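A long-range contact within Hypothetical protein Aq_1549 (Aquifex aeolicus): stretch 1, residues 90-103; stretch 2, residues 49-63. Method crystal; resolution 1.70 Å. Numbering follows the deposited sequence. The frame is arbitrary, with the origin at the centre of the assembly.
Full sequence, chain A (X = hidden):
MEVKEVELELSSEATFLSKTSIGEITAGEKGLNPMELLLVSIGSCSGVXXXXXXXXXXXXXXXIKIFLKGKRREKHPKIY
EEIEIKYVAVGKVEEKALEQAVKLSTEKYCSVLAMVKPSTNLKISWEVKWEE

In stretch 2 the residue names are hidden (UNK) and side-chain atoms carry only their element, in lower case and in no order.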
ATOM      1  N   VAL A  90      -4.088   4.759  23.660  1.00 19.76           N
ATOM      2  CA  VAL A  90      -3.645   4.529  25.030  1.00 21.73           C
ATOM      3  C   VAL A  90      -3.195   5.835  25.665  1.00 21.89           C
ATOM      4  O   VAL A  90      -2.371   6.549  25.096  1.00 23.18           O
ATOM      5  CB  VAL A  90      -2.457   3.529  25.061  1.00 20.83           C
ATOM      6  CG1 VAL A  90      -2.034   3.254  26.494  1.00 22.49           C
ATOM      7  CG2 VAL A  90      -2.844   2.238  24.348  1.00 20.97           C
ATOM      8  N   GLY A  91      -3.736   6.142  26.845  1.00 22.54           N
ATOM      9  CA  GLY A  91      -3.365   7.364  27.538  1.00 23.06           C
ATOM     10  C   GLY A  91      -4.586   8.044  28.125  1.00 22.58           C
ATOM     11  O   GLY A  91      -5.583   7.391  28.416  1.00 23.17           O
ATOM     12  N   LYS A  92      -4.508   9.355  28.323  1.00 25.02           N
ATOM     13  CA  LYS A  92      -5.649  10.097  28.844  1.00 27.15           C
ATOM     14  C   LYS A  92      -6.408  10.543  27.604  1.00 27.69           C
ATOM     15  O   LYS A  92      -6.337  11.701  27.197  1.00 26.88           O
ATOM     16  CB  LYS A  92      -5.185  11.312  29.649  1.00 29.36           C
ATOM     17  CG  LYS A  92      -4.380  10.976  30.900  1.00 34.10           C
ATOM     18  CD  LYS A  92      -3.909  12.254  31.591  1.00 36.72           C
ATOM     19  CE  LYS A  92      -3.001  11.971  32.781  1.00 40.22           C
ATOM     20  NZ  LYS A  92      -3.719  11.320  33.908  1.00 42.10           N
ATOM     21  N   VAL A  93      -7.112   9.597  26.993  1.00 27.21           N
ATOM     22  CA  VAL A  93      -7.870   9.854  25.777  1.00 27.70           C
ATOM     23  C   VAL A  93      -9.341   9.524  25.983  1.00 28.58           C
ATOM     24  O   VAL A  93      -9.686   8.436  26.437  1.00 30.17           O
ATOM     25  CB  VAL A  93      -7.332   8.991  24.607  1.00 27.06           C
ATOM     26  CG1 VAL A  93      -8.021   9.379  23.308  1.00 26.76           C
ATOM     27  CG2 VAL A  93      -5.825   9.153  24.494  1.00 27.37           C
ATOM     28  N   GLU A  94     -10.207  10.470  25.649  1.00 31.06           N
ATOM     29  CA  GLU A  94     -11.640  10.268  25.793  1.00 32.39           C
ATOM     30  C   GLU A  94     -12.157   9.531  24.565  1.00 32.58           C
ATOM     31  O   GLU A  94     -11.779   9.841  23.436  1.00 30.54           O
ATOM     32  CB  GLU A  94     -12.339  11.616  25.942  1.00 34.46           C
ATOM     33  CG  GLU A  94     -11.832  12.408  27.136  1.00 38.30           C
ATOM     34  CD  GLU A  94     -12.299  13.842  27.125  1.00 41.28           C
ATOM     35  OE1 GLU A  94     -13.515  14.077  27.290  1.00 43.90           O
ATOM     36  OE2 GLU A  94     -11.446  14.736  26.946  1.00 42.10           O
ATOM     37  N   GLU A  95     -13.013   8.544  24.796  1.00 33.11           N
ATOM     38  CA  GLU A  95     -13.573   7.749  23.714  1.00 34.14           C
ATOM     39  C   GLU A  95     -14.201   8.635  22.637  1.00 32.96           C
ATOM     40  O   GLU A  95     -14.123   8.323  21.449  1.00 31.32           O
ATOM     41  CB  GLU A  95     -14.601   6.767  24.286  1.00 35.81           C
ATOM     42  CG  GLU A  95     -15.075   5.684  23.323  1.00 40.44           C
ATOM     43  CD  GLU A  95     -16.355   6.060  22.604  1.00 43.21           C
ATOM     44  OE1 GLU A  95     -17.313   6.480  23.289  1.00 45.83           O
ATOM     45  OE2 GLU A  95     -16.410   5.926  21.363  1.00 44.89           O
ATOM     46  N   LYS A  96     -14.803   9.749  23.050  1.00 32.04           N
ATOM     47  CA  LYS A  96     -15.436  10.672  22.108  1.00 31.13           C
ATOM     48  C   LYS A  96     -14.419  11.307  21.162  1.00 30.06           C
ATOM     49  O   LYS A  96     -14.709  11.533  19.983  1.00 29.16           O
ATOM     50  CB  LYS A  96     -16.175  11.781  22.857  1.00 34.23           C
ATOM     51  CG  LYS A  96     -15.261  12.696  23.656  1.00 38.24           C
ATOM     52  CD  LYS A  96     -16.013  13.894  24.214  1.00 40.80           C
ATOM     53  CE  LYS A  96     -15.089  14.778  25.035  1.00 42.79           C
ATOM     54  NZ  LYS A  96     -13.856  15.153  24.280  1.00 44.22           N
ATOM     55  N   ALA A  97     -13.236  11.609  21.686  1.00 27.34           N
ATOM     56  CA  ALA A  97     -12.183  12.216  20.883  1.00 26.69           C
ATOM     57  C   ALA A  97     -11.644  11.196  19.886  1.00 24.91           C
ATOM     58  O   ALA A  97     -11.404  11.527  18.724  1.00 26.24           O
ATOM     59  CB  ALA A  97     -11.054  12.726  21.779  1.00 26.25           C
ATOM     60  N   LEU A  98     -11.459   9.958  20.338  1.00 23.73           N
ATOM     61  CA  LEU A  98     -10.952   8.913  19.452  1.00 23.67           C
ATOM     62  C   LEU A  98     -11.971   8.643  18.353  1.00 24.21           C
ATOM     63  O   LEU A  98     -11.610   8.493  17.188  1.00 23.29           O
ATOM     64  CB  LEU A  98     -10.665   7.622  20.225  1.00 22.84           C
ATOM     65  CG  LEU A  98     -10.165   6.466  19.344  1.00 23.30           C
ATOM     66  CD1 LEU A  98      -8.881   6.882  18.629  1.00 20.17           C
ATOM     67  CD2 LEU A  98      -9.923   5.225  20.190  1.00 22.15           C
ATOM     68  N   GLU A  99     -13.249   8.588  18.722  1.00 23.27           N
ATOM     69  CA  GLU A  99     -14.291   8.349  17.730  1.00 24.34           C
ATOM     70  C   GLU A  99     -14.280   9.434  16.652  1.00 24.45           C
ATOM     71  O   GLU A  99     -14.376   9.133  15.459  1.00 23.25           O
ATOM     72  CB  GLU A  99     -15.670   8.292  18.397  1.00 25.45           C
ATOM     73  CG  GLU A  99     -16.831   8.318  17.404  1.00 25.81           C
ATOM     74  CD  GLU A  99     -18.175   8.032  18.052  1.00 30.49           C
ATOM     75  OE1 GLU A  99     -18.359   8.389  19.235  1.00 31.60           O
ATOM     76  OE2 GLU A  99     -19.053   7.463  17.370  1.00 31.93           O
ATOM     77  N   GLN A 100     -14.158  10.694  17.066  1.00 23.76           N
ATOM     78  CA  GLN A 100     -14.130  11.799  16.110  1.00 24.38           C
ATOM     79  C   GLN A 100     -12.911  11.715  15.194  1.00 23.25           C
ATOM     80  O   GLN A 100     -13.004  11.987  13.998  1.00 22.08           O
ATOM     81  CB  GLN A 100     -14.105  13.144  16.835  1.00 28.08           C
ATOM     82  CG  GLN A 100     -15.396  13.511  17.540  1.00 34.91           C
ATOM     83  CD  GLN A 100     -15.323  14.884  18.178  1.00 39.16           C
ATOM     84  OE1 GLN A 100     -15.103  15.886  17.497  1.00 42.67           O
ATOM     85  NE2 GLN A 100     -15.503  14.938  19.494  1.00 43.34           N
ATOM     86  N   ALA A 101     -11.770  11.343  15.765  1.00 22.23           N
ATOM     87  CA  ALA A 101     -10.537  11.227  14.992  1.00 20.68           C
ATOM     88  C   ALA A 101     -10.654  10.102  13.969  1.00 21.02           C
ATOM     89  O   ALA A 101     -10.242  10.253  12.820  1.00 21.04           O
ATOM     90  CB  ALA A 101      -9.359  10.968  15.924  1.00 20.80           C
ATOM     91  N   VAL A 102     -11.220   8.974  14.391  1.00 20.82           N
ATOM     92  CA  VAL A 102     -11.384   7.832  13.501  1.00 21.38           C
ATOM     93  C   VAL A 102     -12.378   8.121  12.378  1.00 22.14           C
ATOM     94  O   VAL A 102     -12.143   7.756  11.222  1.00 21.21           O
ATOM     95  CB  VAL A 102     -11.838   6.583  14.287  1.00 21.03           C
ATOM     96  CG1 VAL A 102     -12.212   5.464  13.329  1.00 21.71           C
ATOM     97  CG2 VAL A 102     -10.713   6.122  15.209  1.00 22.08           C
ATOM     98  N   LYS A 103     -13.483   8.786  12.704  1.00 21.44           N
ATOM     99  CA  LYS A 103     -14.471   9.104  11.680  1.00 22.98           C
ATOM    100  C   LYS A 103     -13.962  10.137  10.680  1.00 22.29           C
ATOM    101  O   LYS A 103     -14.163   9.990   9.473  1.00 22.03           O
ATOM    102  CB  LYS A 103     -15.776   9.581  12.320  1.00 24.40           C
ATOM    103  CG  LYS A 103     -16.493   8.473  13.072  1.00 27.33           C
ATOM    104  CD  LYS A 103     -17.859   8.917  13.557  1.00 32.08           C
ATOM    105  CE  LYS A 103     -18.555   7.792  14.299  1.00 33.72           C
ATOM    106  NZ  LYS A 103     -18.614   6.550  13.479  1.00 33.96           N
ATOM    107  N   UNK A  49      -3.558  10.672  10.529  1.00 20.30           N
ATOM    108  CA  UNK A  49      -4.719  11.543  10.733  1.00 18.73           C
ATOM    109  C   UNK A  49      -5.166  11.497  12.189  1.00 19.17           C
ATOM    110  O   UNK A  49      -5.406  12.529  12.820  1.00 21.24           O
ATOM    111  c   UNK A  49      -5.923  11.102   9.891  1.00 19.25           C
ATOM    112  c   UNK A  49      -5.672  11.162   8.396  1.00 20.81           C
ATOM    113  o   UNK A  49      -4.948  12.064   7.923  1.00 22.59           O
ATOM    114  o   UNK A  49      -6.240  10.305   7.688  1.00 24.14           O
ATOM    115  N   UNK A  50      -5.303  10.282  12.710  1.00 19.31           N
ATOM    116  CA  UNK A  50      -5.752  10.097  14.081  1.00 21.60           C
ATOM    117  C   UNK A  50      -4.799  10.761  15.067  1.00 22.80           C
ATOM    118  O   UNK A  50      -5.235  11.416  16.015  1.00 24.28           O
ATOM    119  c   UNK A  50      -5.912   8.595  14.402  1.00 19.32           C
ATOM    120  c   UNK A  50      -6.231   8.398  15.880  1.00 19.81           C
ATOM    121  c   UNK A  50      -7.027   8.013  13.544  1.00 19.38           C
ATOM    122  N   UNK A  51      -3.499  10.610  14.836  1.00 23.13           N
ATOM    123  CA  UNK A  51      -2.511  11.216  15.721  1.00 24.46           C
ATOM    124  C   UNK A  51      -2.693  12.730  15.771  1.00 24.51           C
ATOM    125  O   UNK A  51      -2.800  13.318  16.851  1.00 25.12           O
ATOM    126  o   UNK A  51       2.923  13.208  18.547  1.00 31.86           O
ATOM    127  c   UNK A  51       1.460  11.373  18.043  1.00 29.93           C
ATOM    128  c   UNK A  51      -1.095  10.899  15.241  1.00 24.42           C
ATOM    129  c   UNK A  51       0.475  10.809  17.223  1.00 25.56           C
ATOM    130  c   UNK A  51       0.497  12.768  15.844  1.00 26.46           C
ATOM    131  c   UNK A  51       1.476  13.340  16.654  1.00 29.55           C
ATOM    132  c   UNK A  51       1.953  12.638  17.749  1.00 29.84           C
ATOM    133  c   UNK A  51      -0.017  11.498  16.115  1.00 25.61           C
ATOM    134  N   UNK A  52      -2.727  13.354  14.599  1.00 23.33           N
ATOM    135  CA  UNK A  52      -2.885  14.801  14.506  1.00 26.15           C
ATOM    136  C   UNK A  52      -4.188  15.317  15.098  1.00 25.09           C
ATOM    137  O   UNK A  52      -4.201  16.353  15.759  1.00 24.25           O
ATOM    138  n   UNK A  52      -0.289  15.636  13.138  1.00 35.37           N
ATOM    139  c   UNK A  52      -1.397  15.141  12.487  1.00 32.79           C
ATOM    140  c   UNK A  52      -2.777  15.255  13.051  1.00 28.59           C
ATOM    141  n   UNK A  52       0.417  14.783  11.304  1.00 35.86           N
ATOM    142  c   UNK A  52       0.788  15.408  12.407  1.00 36.67           C
ATOM    143  c   UNK A  52      -0.945  14.603  11.330  1.00 35.35           C
ATOM    144  N   UNK A  53      -5.281  14.599  14.864  1.00 23.88           N
ATOM    145  CA  UNK A  53      -6.578  15.016  15.386  1.00 24.47           C
ATOM    146  C   UNK A  53      -6.628  14.881  16.906  1.00 25.05           C
ATOM    147  O   UNK A  53      -7.080  15.796  17.597  1.00 26.68           O
ATOM    148  c   UNK A  53      -7.805  14.558  13.248  1.00 24.26           C
ATOM    149  c   UNK A  53      -8.738  13.667  12.445  1.00 24.30           C
ATOM    150  c   UNK A  53      -7.718  14.206  14.739  1.00 23.54           C
ATOM    151  c   UNK A  53      -9.041  14.503  15.440  1.00 23.50           C
ATOM    152  N   UNK A  54      -6.156  13.752  17.427  1.00 23.51           N
ATOM    153  CA  UNK A  54      -6.142  13.544  18.872  1.00 26.45           C
ATOM    154  C   UNK A  54      -5.312  14.637  19.540  1.00 27.01           C
ATOM    155  O   UNK A  54      -5.666  15.135  20.611  1.00 26.58           O
ATOM    156  c   UNK A  54      -5.736   9.690  19.378  1.00 23.05           C
ATOM    157  c   UNK A  54      -6.433  10.958  18.910  1.00 23.20           C
ATOM    158  c   UNK A  54      -5.556  12.173  19.217  1.00 25.00           C
ATOM    159  c   UNK A  54      -7.776  11.106  19.606  1.00 24.49           C
ATOM    160  N   UNK A  55      -4.208  15.004  18.898  1.00 27.30           N
ATOM    161  CA  UNK A  55      -3.328  16.043  19.414  1.00 31.59           C
ATOM    162  C   UNK A  55      -4.074  17.375  19.412  1.00 32.73           C
ATOM    163  O   UNK A  55      -4.039  18.124  20.391  1.00 31.78           O
ATOM    164  c   UNK A  55       0.213  17.063  18.137  1.00 40.52           C
ATOM    165  c   UNK A  55      -1.079  17.218  18.935  1.00 37.72           C
ATOM    166  c   UNK A  55      -2.072  16.137  18.539  1.00 33.12           C
ATOM    167  n   UNK A  55       0.717  19.489  17.839  1.00 43.04           N
ATOM    168  c   UNK A  55       1.195  18.194  18.400  1.00 42.17           C
ATOM    169  N   UNK A  56      -4.757  17.658  18.307  1.00 32.73           N
ATOM    170  CA  UNK A  56      -5.518  18.892  18.173  1.00 34.33           C
ATOM    171  C   UNK A  56      -6.637  18.945  19.213  1.00 33.97           C
ATOM    172  O   UNK A  56      -6.975  20.016  19.714  1.00 34.30           O
ATOM    173  c   UNK A  56      -7.304  20.354  15.026  1.00 42.15           C
ATOM    174  c   UNK A  56      -6.111  18.992  16.765  1.00 35.87           C
ATOM    175  c   UNK A  56      -7.925  21.701  14.690  1.00 44.48           C
ATOM    176  c   UNK A  56      -6.777  20.322  16.455  1.00 39.85           C
ATOM    177  n   UNK A  56      -9.059  22.032  15.593  1.00 45.48           N
ATOM    178  N   UNK A  57      -7.207  17.788  19.538  1.00 33.18           N
ATOM    179  CA  UNK A  57      -8.287  17.728  20.515  1.00 32.52           C
ATOM    180  C   UNK A  57      -7.788  17.647  21.955  1.00 31.59           C
ATOM    181  O   UNK A  57      -8.525  17.265  22.866  1.00 30.71           O
ATOM    182  c   UNK A  57     -11.875  16.019  17.430  1.00 41.15           C
ATOM    183  n   UNK A  57     -12.469  17.388  17.441  1.00 44.22           N
ATOM    184  c   UNK A  57     -10.033  16.799  18.923  1.00 35.96           C
ATOM    185  c   UNK A  57      -9.227  16.564  20.196  1.00 34.25           C
ATOM    186  c   UNK A  57     -11.089  15.733  18.697  1.00 38.98           C
ATOM    187  N   UNK A  58      -6.521  18.003  22.141  1.00 29.68           N
ATOM    188  CA  UNK A  58      -5.891  18.042  23.459  1.00 29.99           C
ATOM    189  C   UNK A  58      -5.815  16.725  24.231  1.00 29.75           C
ATOM    190  O   UNK A  58      -5.808  16.722  25.463  1.00 27.24           O
ATOM    191  c   UNK A  58      -6.965  20.357  23.534  1.00 32.54           C
ATOM    192  n   UNK A  58      -4.749  21.358  23.864  1.00 35.37           N
ATOM    193  n   UNK A  58      -3.955  22.653  25.589  1.00 35.22           N
ATOM    194  c   UNK A  58      -5.739  20.964  22.870  1.00 33.70           C
ATOM    195  n   UNK A  58      -5.993  23.127  24.647  1.00 34.90           N
ATOM    196  c   UNK A  58      -4.896  22.383  24.696  1.00 34.26           C
ATOM    197  c   UNK A  58      -6.604  19.095  24.312  1.00 30.73           C
ATOM    198  N   UNK A  59      -5.745  15.606  23.519  1.00 28.03           N
ATOM    199  CA  UNK A  59      -5.660  14.321  24.190  1.00 28.25           C
ATOM    200  C   UNK A  59      -4.205  14.002  24.514  1.00 29.36           C
ATOM    201  O   UNK A  59      -3.295  14.387  23.782  1.00 29.86           O
ATOM    202  c   UNK A  59      -7.708  13.445  22.894  1.00 27.14           C
ATOM    203  c   UNK A  59      -8.625  13.733  24.070  1.00 27.35           C
ATOM    204  o   UNK A  59      -9.098  14.858  24.240  1.00 30.60           O
ATOM    205  c   UNK A  59      -6.255  13.217  23.309  1.00 28.80           C
ATOM    206  n   UNK A  59      -8.878  12.719  24.889  1.00 26.13           N
ATOM    207  N   UNK A  60      -3.993  13.309  25.627  1.00 30.16           N
ATOM    208  CA  UNK A  60      -2.654  12.925  26.046  1.00 31.29           C
ATOM    209  C   UNK A  60      -2.443  11.492  25.585  1.00 30.98           C
ATOM    210  O   UNK A  60      -2.895  10.544  26.226  1.00 30.50           O
ATOM    211  o   UNK A  60      -3.807  15.068  30.094  1.00 42.29           O
ATOM    212  o   UNK A  60      -1.841  14.099  30.276  1.00 42.09           O
ATOM    213  c   UNK A  60      -2.700  14.459  28.078  1.00 38.47           C
ATOM    214  c   UNK A  60      -2.533  13.033  27.569  1.00 34.27           C
ATOM    215  c   UNK A  60      -2.788  14.547  29.592  1.00 40.99           C
ATOM    216  N   UNK A  61      -1.762  11.345  24.455  1.00 30.48           N
ATOM    217  CA  UNK A  61      -1.514  10.032  23.884  1.00 29.95           C
ATOM    218  C   UNK A  61      -0.183   9.412  24.278  1.00 29.39           C
ATOM    219  O   UNK A  61       0.879   9.997  24.062  1.00 29.12           O
ATOM    220  c   UNK A  61      -1.578  10.088  22.344  1.00 31.39           C
ATOM    221  c   UNK A  61      -2.947  10.572  21.901  1.00 32.02           C
ATOM    222  c   UNK A  61      -1.276   8.714  21.760  1.00 30.40           C
ATOM    223  N   UNK A  62      -0.252   8.220  24.860  1.00 28.06           N
ATOM    224  CA  UNK A  62       0.944   7.489  25.249  1.00 27.73           C
ATOM    225  C   UNK A  62       1.281   6.552  24.095  1.00 27.01           C
ATOM    226  O   UNK A  62       2.448   6.313  23.788  1.00 26.66           O
ATOM    227  n   UNK A  62       0.875   4.523  30.380  1.00 41.78           N
ATOM    228  c   UNK A  62       1.867   5.779  26.896  1.00 32.72           C
ATOM    229  c   UNK A  62       0.694   6.666  26.514  1.00 30.11           C
ATOM    230  c   UNK A  62       1.512   4.798  28.003  1.00 36.90           C
ATOM    231  c   UNK A  62       1.119   5.507  29.286  1.00 37.57           C
ATOM    232  N   UNK A  63       0.244   6.028  23.450  1.00 25.02           N
ATOM    233  CA  UNK A  63       0.440   5.116  22.332  1.00 25.05           C
ATOM    234  C   UNK A  63      -0.832   4.971  21.506  1.00 25.04           C
ATOM    235  O   UNK A  63      -1.940   5.220  21.985  1.00 23.81           O
ATOM    236  c   UNK A  63       0.883   3.746  22.859  1.00 26.55           C
ATOM    237  o   UNK A  63       1.628   1.637  22.037  1.00 31.97           O
ATOM    238  c   UNK A  63       1.449   2.843  21.768  1.00 28.18           C
ATOM    239  o   UNK A  63       1.724   3.335  20.654  1.00 29.10           O
TER

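Position 49 has two carbons, the second carrying two oxygens. It lies on a helix. Its side chain makes no contact with stretch 1; its CB is 5.3 Å from A101 O. This is an acid with a short stem: D49.

Position 50 has one carbon carrying two more. These carbons pack on L98, A101 and V102. The fork at the first carbon is that of valine: V50. Its CG1 lies 4.0 Å from A101 CB and 4.1 Å from L98 CD1.

Position 51 has one carbon, then a six-carbon ring bearing an oxygen. It points away from stretch 1. This is Y51.

Position 52 has one carbon and a five-membered ring of three carbons and two nitrogens. It is out of reach of stretch 1. This is H52.

Position 53 has four carbons, forked at the first, with one arm two carbons long. It points toward A101. This is I53; its CG2 is 3.6 Å from A101 CB.

Position 54 also has four carbons, but forks at the second. Its end reaches V93, A97, L98 and A101. This is L54. Its CD2 is 4.0 Å from A101 CB and 4.1 Å from V93 CG1.

Positions 55 and 56 each have four carbons in a row ending in nitrogen. Both are exposed and out of reach of stretch 1. They are K55 and K56.

Position 57 has the same unbranched chain and terminal nitrogen, but points toward stretch 1, where the nitrogen meets Q100. This is K57, the first residue to leave helical angles. K57 NZ donates a hydrogen bond to Q100 OE1 at 3.0 Å.

Position 58 has three carbons, a nitrogen, then a carbon carrying two more nitrogens. This guanidinium marks R58. It makes no contact with stretch 1.

Position 59 has three carbons, the third carrying one oxygen and one nitrogen. It packs on V93, E94 and A97. This is Q59; its CD lies 3.5 Å from A97 CB.

Position 60 has three carbons, the third carrying two oxygens. It runs beside the side chain of K92. This is E60, with OE1 3.1 Å from K92 CD.

Position 61 has one carbon carrying two more. It points away from stretch 1, yet touches V93. This is V61; its CG2 is 4.1 Å from V93 CG2.

Position 62 has four carbons in a row ending in nitrogen. Its chain passes V90 and its end leads away. This is K62, with CD 4.2 Å from V90 CG1.

Position 63 has two carbons, the second carrying two oxygens. It sits beside V90. This is D63; its CB is 4.0 Å from V90 CB.

The contact has two parts. Two helices cross at 138°, with their axes 8.6 Å apart; the small A97 and A101 face the other helix. Beyond them the chains pair antiparallel. V90 O accepts from both K62 N (2.7 Å) and D63 N (3.1 Å), at a beta bulge. E60 N donates to K92 O (3.2 Å). G91 suits this path: a CB there would clash with E60 O.

Stretch 2 49-63: DVYHILKKKRQEVKD
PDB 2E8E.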